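Local coordinates for protein probable enoyl-CoA hydratase/isomerase (Pseudomonas aeruginosa, PDB 7BOR) that binds coenzyme A and, as a crotonase-family member, probably isomerises the double bond of enoyl-CoA substrates, at residues V95-N100 with D115-G120. Sequence-based numbering, arbitrary orientation.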
loop_
_atom_site.group_PDB
_atom_site.type_symbol
_atom_site.label_atom_id
_atom_site.label_comp_id
_atom_site.label_asym_id
_atom_site.label_seq_id
_atom_site.Cartn_x
_atom_site.Cartn_y
_atom_site.Cartn_z
ATOM N N VAL A 95 -4.512 -3.867 10.245
ATOM C CA VAL A 95 -4.853 -3.293 8.955
ATOM C C VAL A 95 -4.964 -4.425 7.932
ATOM O O VAL A 95 -4.025 -5.213 7.797
ATOM C CB VAL A 95 -3.794 -2.285 8.480
ATOM C CG1 VAL A 95 -4.328 -1.591 7.297
ATOM C CG2 VAL A 95 -3.435 -1.344 9.550
ATOM N N ILE A 96 -6.069 -4.450 7.178
ATOM C CA ILE A 96 -6.371 -5.481 6.173
ATOM C C ILE A 96 -6.577 -4.831 4.813
ATOM O O ILE A 96 -7.376 -3.901 4.679
ATOM C CB ILE A 96 -7.611 -6.295 6.572
ATOM C CG1 ILE A 96 -7.347 -6.963 7.913
ATOM C CG2 ILE A 96 -7.982 -7.307 5.543
ATOM C CD1 ILE A 96 -8.531 -7.760 8.446
ATOM N N ALA A 97 -5.897 -5.355 3.795
ATOM C CA ALA A 97 -6.108 -4.955 2.415
ATOM C C ALA A 97 -6.966 -5.968 1.677
ATOM O O ALA A 97 -6.840 -7.172 1.882
ATOM C CB ALA A 97 -4.788 -4.819 1.650
ATOM N N ALA A 98 -7.802 -5.450 0.773
ATOM C CA ALA A 98 -8.688 -6.223 -0.099
ATOM C C ALA A 98 -8.488 -5.705 -1.513
ATOM O O ALA A 98 -8.939 -4.602 -1.851
ATOM C CB ALA A 98 -10.145 -6.074 0.307
ATOM N N VAL A 99 -7.854 -6.506 -2.346
ATOM C CA VAL A 99 -7.252 -6.029 -3.578
ATOM C C VAL A 99 -7.915 -6.714 -4.749
ATOM O O VAL A 99 -7.912 -7.943 -4.828
ATOM C CB VAL A 99 -5.728 -6.288 -3.597
ATOM C CG1 VAL A 99 -5.118 -5.766 -4.909
ATOM C CG2 VAL A 99 -5.049 -5.670 -2.360
ATOM N N ASN A 100 -8.400 -5.917 -5.697
ATOM C CA ASN A 100 -8.856 -6.398 -6.992
ATOM C C ASN A 100 -8.183 -5.575 -8.090
ATOM O O ASN A 100 -7.864 -4.410 -7.898
ATOM C CB ASN A 100 -10.390 -6.268 -7.112
ATOM C CG ASN A 100 -11.144 -7.463 -6.493
ATOM O OD1 ASN A 100 -11.089 -8.585 -6.998
ATOM N ND2 ASN A 100 -11.840 -7.209 -5.422
ATOM N N ASP A 115 -1.497 -6.145 7.850
ATOM C CA ASP A 115 -1.409 -7.388 8.615
ATOM C C ASP A 115 -2.026 -8.588 7.900
ATOM O O ASP A 115 -1.598 -9.731 8.120
ATOM C CB ASP A 115 -2.040 -7.144 9.957
ATOM C CG ASP A 115 -1.346 -5.965 10.657
ATOM O OD1 ASP A 115 -0.135 -6.083 11.014
ATOM O OD2 ASP A 115 -1.991 -4.908 10.741
ATOM N N LEU A 116 -3.022 -8.359 7.078
ATOM C CA LEU A 116 -3.569 -9.402 6.232
ATOM C C LEU A 116 -3.801 -8.782 4.879
ATOM O O LEU A 116 -4.119 -7.602 4.769
ATOM C CB LEU A 116 -4.833 -10.005 6.807
ATOM C CG LEU A 116 -4.697 -10.683 8.196
ATOM C CD1 LEU A 116 -6.110 -11.008 8.773
ATOM C CD2 LEU A 116 -3.817 -11.944 8.192
ATOM N N VAL A 117 -3.574 -9.570 3.841
ATOM C CA VAL A 117 -3.708 -9.082 2.473
ATOM C C VAL A 117 -4.485 -10.127 1.695
ATOM O O VAL A 117 -4.050 -11.283 1.618
ATOM C CB VAL A 117 -2.336 -8.836 1.827
ATOM C CG1 VAL A 117 -2.469 -8.509 0.346
ATOM C CG2 VAL A 117 -1.679 -7.705 2.501
ATOM N N PHE A 118 -5.671 -9.756 1.202
ATOM C CA PHE A 118 -6.473 -10.619 0.338
ATOM C C PHE A 118 -6.574 -10.024 -1.055
ATOM O O PHE A 118 -6.811 -8.826 -1.207
ATOM C CB PHE A 118 -7.843 -10.814 0.933
ATOM C CG PHE A 118 -7.778 -11.412 2.267
ATOM C CD1 PHE A 118 -7.412 -12.742 2.418
ATOM C CD2 PHE A 118 -7.972 -10.639 3.376
ATOM C CE1 PHE A 118 -7.304 -13.286 3.704
ATOM C CE2 PHE A 118 -7.844 -11.144 4.641
ATOM C CZ PHE A 118 -7.553 -12.472 4.811
ATOM N N VAL A 119 -6.434 -10.876 -2.066
ATOM C CA VAL A 119 -6.371 -10.413 -3.442
ATOM C C VAL A 119 -7.244 -11.309 -4.284
ATOM O O VAL A 119 -7.336 -12.517 -4.033
ATOM C CB VAL A 119 -4.933 -10.441 -4.027
ATOM C CG1 VAL A 119 -3.971 -9.642 -3.208
ATOM C CG2 VAL A 119 -4.390 -11.899 -4.120
ATOM N N GLY A 120 -7.831 -10.735 -5.335
ATOM C CA GLY A 120 -8.370 -11.569 -6.392
ATOM C C GLY A 120 -7.281 -12.331 -7.111
ATOM O O GLY A 120 -6.168 -11.825 -7.323
#
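Asp115, just before strand 116-120, holds the main chain of Val95 at the start of strand 95-99 through both its own amide and its carboxylate. The carboxylate oxygen Asp115 OD2 takes the amide Val95 N at 2.8 Å through its anti lone pair, while Asp115 N gives a bond of 2.7 Å to Val95 O, which also receives a weak one from Leu116 N. A chi1 of -57° places CG beside Asp115's own N, which lets OD2 reach Val95 N. From there the parallel ladder runs evenly: Ala97 N to Leu116 O, Phe118 N to Ala97 O at 2.9 Å, Val99 N to Phe118 O, and Gly120 N to Val99 O. Side chains alternate between the faces. On one, Ile96 and Leu116 lie side by side and meet through their CD1 methyls at 4.1 Å, and Ile96 CG2 reaches the edge of the Phe118 ring at CE2, 3.9 Å away. On the other, Val99 CB packs on Val119 CG1 at 3.8 Å, beside the looser pair Ala97 and Val117. Strands 95-99 and 116-120 are neighbours inside the mixed sheet of the crotonase fold, flanked by strands 50-54 and 176-178. Helix 182-196 covers the Phe118 face, where His187 meets that ring edge-to-face; Leu111 lies on the face of Ala97 and Val99, and the side chain of Val99 lies about 11 Å from the bound coenzyme A. Asp115 OD2, already bound to Val95 N, also forms a salt bridge with Lys207 NZ, and Gly181 N donates a hydrogen bond to Asn100 OD1 just beyond strand 95-99.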